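Local coordinates for protein N-acetylglucosamine-6-phosphate deacetylase (Thermotoga maritima, PDB 1O12) that probably removes the acetyl group from N-acetylglucosamine 6-phosphate, as a metal-dependent hydrolase of the NagA family, at residues I39-L53 and R344-D357. Sequence-based numbering, arbitrary orientation.
Sequences IVKVEKRECIPRGVL and RIAEGTRADLVLLD
The small beta domain of this amidohydrolase, built from both ends of the chain and set apart from the metal-bearing barrel, is joined here in two places. In the first, strand 39-44 meets the type II turn A346-T349. I39 N donates to T349 O (2.8 Å), and G348 N returns a bond to I39 O. T349 OG1 and T349 N both bond to A346 O, which braces the turn. Beside K41, E347 OE2 takes the V42 N-H on its anti lone pair at 2.9 Å, nearly straight at 169°. K41 NZ pairs with E33. The I39 side chain enters the loop 344-352 and reaches L353. With CG1 anti to the carbonyl carbon (chi1 -64°), I39 CG1 lies 3.9 Å from A351 CB, and CD1 goes deeper, beside T349 OG1 and L353 CD2. With an alanine here, a gap would probably open among I345, T349, A351 and L353, where CG1 and CD1 now pack. In the second, V52 and L356 form an antiparallel hydrogen-bonded pair, V52 N to L356 O and L356 N to V52 O (2.7 Å). V52 also packs on V21 of strand 18-22. L53 and L355 follow as the non-hydrogen-bonded pair. Their side chains cross at about a right angle, with L53 CD1 3.4 Å from L355 CD1. I345, just before the turn, joins the two places: its CD1 lies 3.9 Å from L53 CD2.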
ATOM      1  N   ILE A  39     -26.344  -5.288 -28.390  1.00 43.77           N
ATOM      2  CA  ILE A  39     -27.314  -4.819 -27.410  1.00 41.74           C
ATOM      3  C   ILE A  39     -27.923  -3.550 -28.003  1.00 42.50           C
ATOM      4  O   ILE A  39     -27.213  -2.575 -28.254  1.00 40.86           O
ATOM      5  CB  ILE A  39     -26.616  -4.484 -26.087  1.00 40.22           C
ATOM      6  CG1 ILE A  39     -26.023  -5.760 -25.495  1.00 39.44           C
ATOM      7  CG2 ILE A  39     -27.579  -3.824 -25.139  1.00 38.56           C
ATOM      8  CD1 ILE A  39     -25.008  -5.499 -24.403  1.00 40.25           C
ATOM      9  N   VAL A  40     -29.230  -3.573 -28.249  1.00 43.00           N
ATOM     10  CA  VAL A  40     -29.908  -2.419 -28.826  1.00 44.58           C
ATOM     11  C   VAL A  40     -30.809  -1.692 -27.849  1.00 45.61           C
ATOM     12  O   VAL A  40     -31.298  -0.612 -28.146  1.00 46.66           O
ATOM     13  CB  VAL A  40     -30.781  -2.803 -30.051  1.00 44.94           C
ATOM     14  CG1 VAL A  40     -29.907  -3.090 -31.243  1.00 44.53           C
ATOM     15  CG2 VAL A  40     -31.666  -4.028 -29.710  1.00 44.85           C
ATOM     16  N   LYS A  41     -31.049  -2.267 -26.684  1.00 48.10           N
ATOM     17  CA  LYS A  41     -31.913  -1.579 -25.735  1.00 50.38           C
ATOM     18  C   LYS A  41     -31.700  -2.050 -24.303  1.00 51.43           C
ATOM     19  O   LYS A  41     -31.721  -3.253 -24.008  1.00 51.08           O
ATOM     20  CB  LYS A  41     -33.390  -1.764 -26.135  1.00 50.90           C
ATOM     21  CG  LYS A  41     -34.308  -0.640 -25.692  1.00 52.56           C
ATOM     22  CD  LYS A  41     -35.549  -1.156 -24.961  1.00 56.41           C
ATOM     23  CE  LYS A  41     -36.393  -2.073 -25.844  1.00 59.43           C
ATOM     24  NZ  LYS A  41     -37.458  -2.820 -25.086  1.00 61.11           N
ATOM     25  N   VAL A  42     -31.475  -1.089 -23.419  1.00 52.97           N
ATOM     26  CA  VAL A  42     -31.287  -1.372 -22.004  1.00 54.68           C
ATOM     27  C   VAL A  42     -32.375  -0.570 -21.293  1.00 56.53           C
ATOM     28  O   VAL A  42     -32.267   0.658 -21.180  1.00 57.35           O
ATOM     29  CB  VAL A  42     -29.901  -0.898 -21.523  1.00 53.58           C
ATOM     30  CG1 VAL A  42     -29.684  -1.297 -20.092  1.00 53.68           C
ATOM     31  CG2 VAL A  42     -28.829  -1.492 -22.382  1.00 52.68           C
ATOM     32  N   GLU A  43     -33.428  -1.243 -20.832  1.00 57.98           N
ATOM     33  CA  GLU A  43     -34.514  -0.534 -20.159  1.00 59.83           C
ATOM     34  C   GLU A  43     -34.623  -0.737 -18.650  1.00 60.75           C
ATOM     35  O   GLU A  43     -34.934  -1.832 -18.176  1.00 60.35           O
ATOM     36  CB  GLU A  43     -35.854  -0.893 -20.785  1.00 61.33           C
ATOM     37  CG  GLU A  43     -37.013  -0.166 -20.130  1.00 64.40           C
ATOM     38  CD  GLU A  43     -38.357  -0.545 -20.732  1.00 67.21           C
ATOM     39  OE1 GLU A  43     -38.481  -0.486 -21.986  1.00 67.94           O
ATOM     40  OE2 GLU A  43     -39.282  -0.897 -19.951  1.00 66.93           O
ATOM     41  N   LYS A  44     -34.385   0.342 -17.908  1.00 61.84           N
ATOM     42  CA  LYS A  44     -34.461   0.337 -16.454  1.00 62.15           C
ATOM     43  C   LYS A  44     -35.937   0.207 -16.109  1.00 61.90           C
ATOM     44  O   LYS A  44     -36.728   1.060 -16.460  1.00 61.06           O
ATOM     45  CB  LYS A  44     -33.893   1.654 -15.909  1.00 62.85           C
ATOM     46  CG  LYS A  44     -33.970   1.814 -14.394  1.00 65.86           C
ATOM     47  CD  LYS A  44     -33.656   3.261 -13.944  1.00 66.33           C
ATOM     48  CE  LYS A  44     -33.992   3.502 -12.448  1.00 65.96           C
ATOM     49  NZ  LYS A  44     -33.709   4.907 -12.002  1.00 64.74           N
ATOM     50  N   ARG A  45     -36.304  -0.877 -15.447  1.00 63.32           N
ATOM     51  CA  ARG A  45     -37.688  -1.102 -15.069  1.00 65.96           C
ATOM     52  C   ARG A  45     -37.733  -1.574 -13.617  1.00 67.43           C
ATOM     53  O   ARG A  45     -37.094  -2.562 -13.277  1.00 66.94           O
ATOM     54  CB  ARG A  45     -38.325  -2.174 -15.966  1.00 67.13           C
ATOM     55  CG  ARG A  45     -39.836  -2.319 -15.747  1.00 69.84           C
ATOM     56  CD  ARG A  45     -40.308  -3.780 -15.608  1.00 71.03           C
ATOM     57  NE  ARG A  45     -40.384  -4.490 -16.881  1.00 70.90           N
ATOM     58  CZ  ARG A  45     -40.751  -5.760 -17.004  1.00 69.86           C
ATOM     59  NH1 ARG A  45     -41.082  -6.467 -15.931  1.00 69.25           N
ATOM     60  NH2 ARG A  45     -40.774  -6.324 -18.203  1.00 71.03           N
ATOM     61  N   GLU A  46     -38.486  -0.880 -12.764  1.00 69.98           N
ATOM     62  CA  GLU A  46     -38.572  -1.270 -11.353  1.00 72.21           C
ATOM     63  C   GLU A  46     -39.516  -2.438 -11.155  1.00 71.82           C
ATOM     64  O   GLU A  46     -40.728  -2.301 -11.315  1.00 72.44           O
ATOM     65  CB  GLU A  46     -39.009  -0.086 -10.470  1.00 74.07           C
ATOM     66  CG  GLU A  46     -37.944   1.029 -10.364  1.00 76.71           C
ATOM     67  CD  GLU A  46     -38.210   2.017  -9.224  1.00 78.04           C
ATOM     68  OE1 GLU A  46     -38.256   1.569  -8.052  1.00 78.01           O
ATOM     69  OE2 GLU A  46     -38.367   3.237  -9.501  1.00 78.26           O
ATOM     70  N   CYS A  47     -38.932  -3.584 -10.806  1.00 71.51           N
ATOM     71  CA  CYS A  47     -39.657  -4.833 -10.570  1.00 70.91           C
ATOM     72  C   CYS A  47     -38.744  -5.697  -9.707  1.00 69.77           C
ATOM     73  O   CYS A  47     -37.730  -5.200  -9.210  1.00 70.49           O
ATOM     74  CB  CYS A  47     -39.929  -5.538 -11.895  1.00 72.17           C
ATOM     75  SG  CYS A  47     -38.405  -5.928 -12.813  1.00 76.86           S
ATOM     76  N   ILE A  48     -39.093  -6.975  -9.532  1.00 68.25           N
ATOM     77  CA  ILE A  48     -38.289  -7.909  -8.722  1.00 66.56           C
ATOM     78  C   ILE A  48     -37.436  -8.795  -9.629  1.00 64.87           C
ATOM     79  O   ILE A  48     -37.960  -9.575 -10.425  1.00 64.97           O
ATOM     80  CB  ILE A  48     -39.187  -8.815  -7.802  1.00 67.46           C
ATOM     81  CG1 ILE A  48     -40.487  -9.201  -8.527  1.00 67.78           C
ATOM     82  CG2 ILE A  48     -39.494  -8.094  -6.493  1.00 67.45           C
ATOM     83  CD1 ILE A  48     -41.529  -9.897  -7.638  1.00 65.43           C
ATOM     84  N   PRO A  49     -36.105  -8.683  -9.510  1.00 63.08           N
ATOM     85  CA  PRO A  49     -35.077  -9.408 -10.269  1.00 61.40           C
ATOM     86  C   PRO A  49     -35.096 -10.929 -10.274  1.00 60.89           C
ATOM     87  O   PRO A  49     -35.342 -11.570  -9.259  1.00 60.78           O
ATOM     88  CB  PRO A  49     -33.780  -8.866  -9.697  1.00 61.70           C
ATOM     89  CG  PRO A  49     -34.149  -7.496  -9.263  1.00 62.50           C
ATOM     90  CD  PRO A  49     -35.485  -7.697  -8.613  1.00 62.33           C
ATOM     91  N   ARG A  50     -34.790 -11.474 -11.451  1.00 60.05           N
ATOM     92  CA  ARG A  50     -34.749 -12.907 -11.753  1.00 58.59           C
ATOM     93  C   ARG A  50     -33.353 -13.482 -11.461  1.00 55.63           C
ATOM     94  O   ARG A  50     -33.203 -14.625 -11.025  1.00 57.38           O
ATOM     95  CB  ARG A  50     -35.101 -13.101 -13.253  1.00 62.42           C
ATOM     96  CG  ARG A  50     -35.252 -14.558 -13.760  1.00 66.71           C
ATOM     97  CD  ARG A  50     -34.469 -14.874 -15.088  1.00 69.82           C
ATOM     98  NE  ARG A  50     -34.893 -14.110 -16.274  1.00 72.29           N
ATOM     99  CZ  ARG A  50     -34.860 -14.582 -17.525  1.00 73.53           C
ATOM    100  NH1 ARG A  50     -34.427 -15.823 -17.763  1.00 74.11           N
ATOM    101  NH2 ARG A  50     -35.258 -13.818 -18.541  1.00 72.68           N
ATOM    102  N   GLY A  51     -32.337 -12.678 -11.729  1.00 51.14           N
ATOM    103  CA  GLY A  51     -30.965 -13.084 -11.512  1.00 45.69           C
ATOM    104  C   GLY A  51     -30.087 -11.880 -11.820  1.00 43.18           C
ATOM    105  O   GLY A  51     -30.575 -10.735 -11.911  1.00 41.09           O
ATOM    106  N   VAL A  52     -28.791 -12.116 -11.972  1.00 39.73           N
ATOM    107  CA  VAL A  52     -27.877 -11.022 -12.272  1.00 37.35           C
ATOM    108  C   VAL A  52     -27.391 -11.170 -13.696  1.00 34.76           C
ATOM    109  O   VAL A  52     -27.173 -12.279 -14.164  1.00 33.27           O
ATOM    110  CB  VAL A  52     -26.642 -11.024 -11.312  1.00 37.14           C
ATOM    111  CG1 VAL A  52     -25.780  -9.795 -11.563  1.00 35.89           C
ATOM    112  CG2 VAL A  52     -27.103 -11.071  -9.870  1.00 33.58           C
ATOM    113  N   LEU A  53     -27.246 -10.049 -14.387  1.00 34.05           N
ATOM    114  CA  LEU A  53     -26.747 -10.059 -15.765  1.00 33.51           C
ATOM    115  C   LEU A  53     -25.528  -9.146 -15.764  1.00 35.10           C
ATOM    116  O   LEU A  53     -25.620  -7.980 -15.356  1.00 35.20           O
ATOM    117  CB  LEU A  53     -27.776  -9.501 -16.735  1.00 31.43           C
ATOM    118  CG  LEU A  53     -27.436  -9.764 -18.207  1.00 32.95           C
ATOM    119  CD1 LEU A  53     -27.738 -11.214 -18.515  1.00 32.99           C
ATOM    120  CD2 LEU A  53     -28.254  -8.859 -19.154  1.00 32.59           C
ATOM    121  N   ARG A 344     -19.512  -4.109 -21.329  1.00 39.24           N
ATOM    122  CA  ARG A 344     -20.599  -3.208 -21.021  1.00 38.57           C
ATOM    123  C   ARG A 344     -21.942  -3.840 -21.345  1.00 38.69           C
ATOM    124  O   ARG A 344     -22.029  -4.813 -22.100  1.00 37.81           O
ATOM    125  CB  ARG A 344     -20.466  -1.928 -21.862  1.00 37.88           C
ATOM    126  CG  ARG A 344     -19.193  -1.100 -21.626  1.00 36.70           C
ATOM    127  CD  ARG A 344     -19.250  -0.417 -20.276  1.00 35.71           C
ATOM    128  NE  ARG A 344     -20.404   0.475 -20.106  1.00 34.01           N
ATOM    129  CZ  ARG A 344     -20.590   1.633 -20.754  1.00 36.09           C
ATOM    130  NH1 ARG A 344     -19.696   2.065 -21.646  1.00 31.24           N
ATOM    131  NH2 ARG A 344     -21.667   2.382 -20.477  1.00 35.18           N
ATOM    132  N   ILE A 345     -22.975  -3.279 -20.728  1.00 38.91           N
ATOM    133  CA  ILE A 345     -24.351  -3.651 -20.981  1.00 38.67           C
ATOM    134  C   ILE A 345     -24.962  -2.289 -21.211  1.00 39.50           C
ATOM    135  O   ILE A 345     -25.608  -1.729 -20.329  1.00 40.05           O
ATOM    136  CB  ILE A 345     -25.095  -4.293 -19.798  1.00 36.64           C
ATOM    137  CG1 ILE A 345     -24.462  -5.638 -19.420  1.00 33.95           C
ATOM    138  CG2 ILE A 345     -26.567  -4.525 -20.220  1.00 35.01           C
ATOM    139  CD1 ILE A 345     -25.279  -6.431 -18.378  1.00 30.64           C
ATOM    140  N   ALA A 346     -24.710  -1.760 -22.399  1.00 40.15           N
ATOM    141  CA  ALA A 346     -25.206  -0.458 -22.815  1.00 41.42           C
ATOM    142  C   ALA A 346     -25.561  -0.507 -24.310  1.00 41.90           C
ATOM    143  O   ALA A 346     -24.965  -1.240 -25.094  1.00 40.18           O
ATOM    144  CB  ALA A 346     -24.125   0.616 -22.557  1.00 40.59           C
ATOM    145  N   GLU A 347     -26.532   0.291 -24.706  1.00 44.45           N
ATOM    146  CA  GLU A 347     -26.933   0.333 -26.097  1.00 47.36           C
ATOM    147  C   GLU A 347     -25.779   0.647 -27.045  1.00 47.74           C
ATOM    148  O   GLU A 347     -25.014   1.584 -26.828  1.00 48.41           O
ATOM    149  CB  GLU A 347     -28.061   1.339 -26.258  1.00 48.86           C
ATOM    150  CG  GLU A 347     -29.372   0.745 -25.810  1.00 54.16           C
ATOM    151  CD  GLU A 347     -30.462   1.768 -25.594  1.00 56.68           C
ATOM    152  OE1 GLU A 347     -30.461   2.780 -26.342  1.00 58.02           O
ATOM    153  OE2 GLU A 347     -31.318   1.538 -24.691  1.00 55.20           O
ATOM    154  N   GLY A 348     -25.648  -0.178 -28.080  1.00 48.00           N
ATOM    155  CA  GLY A 348     -24.608   0.013 -29.071  1.00 46.78           C
ATOM    156  C   GLY A 348     -23.422  -0.918 -28.962  1.00 46.16           C
ATOM    157  O   GLY A 348     -22.587  -0.973 -29.866  1.00 46.87           O
ATOM    158  N   THR A 349     -23.338  -1.669 -27.872  1.00 45.02           N
ATOM    159  CA  THR A 349     -22.201  -2.562 -27.682  1.00 42.37           C
ATOM    160  C   THR A 349     -22.488  -4.045 -27.989  1.00 43.00           C
ATOM    161  O   THR A 349     -23.637  -4.448 -28.196  1.00 42.02           O
ATOM    162  CB  THR A 349     -21.680  -2.428 -26.249  1.00 41.81           C
ATOM    163  OG1 THR A 349     -22.654  -2.957 -25.340  1.00 42.91           O
ATOM    164  CG2 THR A 349     -21.436  -0.957 -25.907  1.00 40.13           C
ATOM    165  N   ARG A 350     -21.428  -4.850 -28.016  1.00 41.83           N
ATOM    166  CA  ARG A 350     -21.552  -6.273 -28.289  1.00 42.65           C
ATOM    167  C   ARG A 350     -22.256  -7.050 -27.177  1.00 40.42           C
ATOM    168  O   ARG A 350     -21.993  -6.852 -25.984  1.00 38.18           O
ATOM    169  CB  ARG A 350     -20.168  -6.892 -28.526  1.00 46.90           C
ATOM    170  CG  ARG A 350     -19.346  -6.174 -29.584  1.00 53.66           C
ATOM    171  CD  ARG A 350     -19.866  -6.402 -30.993  1.00 58.81           C
ATOM    172  NE  ARG A 350     -19.230  -7.549 -31.654  1.00 65.89           N
ATOM    173  CZ  ARG A 350     -17.932  -7.641 -31.984  1.00 68.34           C
ATOM    174  NH1 ARG A 350     -17.073  -6.647 -31.723  1.00 67.69           N
ATOM    175  NH2 ARG A 350     -17.491  -8.746 -32.593  1.00 70.42           N
ATOM    176  N   ALA A 351     -23.136  -7.964 -27.578  1.00 37.78           N
ATOM    177  CA  ALA A 351     -23.847  -8.762 -26.602  1.00 36.89           C
ATOM    178  C   ALA A 351     -23.060  -9.961 -26.045  1.00 35.78           C
ATOM    179  O   ALA A 351     -23.419 -11.106 -26.282  1.00 32.62           O
ATOM    180  CB  ALA A 351     -25.190  -9.225 -27.161  1.00 35.97           C
ATOM    181  N   ASP A 352     -21.966  -9.696 -25.332  1.00 35.91           N
ATOM    182  CA  ASP A 352     -21.231 -10.786 -24.677  1.00 36.33           C
ATOM    183  C   ASP A 352     -21.705 -10.615 -23.229  1.00 36.20           C
ATOM    184  O   ASP A 352     -21.377  -9.627 -22.551  1.00 34.81           O
ATOM    185  CB  ASP A 352     -19.707 -10.609 -24.799  1.00 38.44           C
ATOM    186  CG  ASP A 352     -19.181 -10.899 -26.225  1.00 39.54           C
ATOM    187  OD1 ASP A 352     -19.952 -11.437 -27.055  1.00 38.74           O
ATOM    188  OD2 ASP A 352     -17.991 -10.599 -26.510  1.00 40.17           O
ATOM    189  N   LEU A 353     -22.512 -11.564 -22.763  1.00 36.00           N
ATOM    190  CA  LEU A 353     -23.087 -11.453 -21.431  1.00 34.65           C
ATOM    191  C   LEU A 353     -23.079 -12.733 -20.628  1.00 35.14           C
ATOM    192  O   LEU A 353     -22.961 -13.821 -21.183  1.00 35.22           O
ATOM    193  CB  LEU A 353     -24.530 -10.993 -21.555  1.00 33.60           C
ATOM    194  CG  LEU A 353     -24.837  -9.775 -22.409  1.00 33.35           C
ATOM    195  CD1 LEU A 353     -26.264  -9.867 -22.932  1.00 31.16           C
ATOM    196  CD2 LEU A 353     -24.618  -8.520 -21.578  1.00 32.38           C
ATOM    197  N   VAL A 354     -23.195 -12.594 -19.309  1.00 34.28           N
ATOM    198  CA  VAL A 354     -23.278 -13.752 -18.450  1.00 34.04           C
ATOM    199  C   VAL A 354     -24.413 -13.533 -17.455  1.00 36.57           C
ATOM    200  O   VAL A 354     -24.518 -12.476 -16.821  1.00 37.02           O
ATOM    201  CB  VAL A 354     -21.949 -14.024 -17.695  1.00 33.88           C
ATOM    202  CG1 VAL A 354     -21.522 -12.802 -16.886  1.00 31.54           C
ATOM    203  CG2 VAL A 354     -22.105 -15.266 -16.801  1.00 29.33           C
ATOM    204  N   LEU A 355     -25.286 -14.525 -17.344  1.00 38.12           N
ATOM    205  CA  LEU A 355     -26.395 -14.455 -16.392  1.00 39.19           C
ATOM    206  C   LEU A 355     -26.018 -15.333 -15.193  1.00 39.06           C
ATOM    207  O   LEU A 355     -25.521 -16.443 -15.377  1.00 39.64           O
ATOM    208  CB  LEU A 355     -27.680 -14.976 -17.022  1.00 40.05           C
ATOM    209  CG  LEU A 355     -28.923 -14.737 -16.158  1.00 43.06           C
ATOM    210  CD1 LEU A 355     -29.311 -13.236 -16.205  1.00 42.16           C
ATOM    211  CD2 LEU A 355     -30.070 -15.616 -16.668  1.00 41.27           C
ATOM    212  N   LEU A 356     -26.256 -14.840 -13.976  1.00 39.00           N
ATOM    213  CA  LEU A 356     -25.910 -15.579 -12.765  1.00 39.36           C
ATOM    214  C   LEU A 356     -27.029 -15.612 -11.729  1.00 41.20           C
ATOM    215  O   LEU A 356     -27.956 -14.808 -11.802  1.00 41.73           O
ATOM    216  CB  LEU A 356     -24.689 -14.933 -12.131  1.00 37.72           C
ATOM    217  CG  LEU A 356     -23.581 -14.552 -13.122  1.00 38.40           C
ATOM    218  CD1 LEU A 356     -23.804 -13.151 -13.675  1.00 34.14           C
ATOM    219  CD2 LEU A 356     -22.242 -14.664 -12.418  1.00 36.83           C
ATOM    220  N   ASP A 357     -26.958 -16.540 -10.768  1.00 43.16           N
ATOM    221  CA  ASP A 357     -27.961 -16.549  -9.699  1.00 44.73           C
ATOM    222  C   ASP A 357     -27.409 -15.529  -8.693  1.00 46.79           C
ATOM    223  O   ASP A 357     -26.286 -15.036  -8.880  1.00 46.21           O
ATOM    224  CB  ASP A 357     -28.133 -17.935  -9.060  1.00 43.96           C
ATOM    225  CG  ASP A 357     -26.898 -18.419  -8.348  1.00 46.42           C
ATOM    226  OD1 ASP A 357     -26.138 -17.595  -7.818  1.00 48.27           O
ATOM    227  OD2 ASP A 357     -26.686 -19.646  -8.291  1.00 49.53           O
TER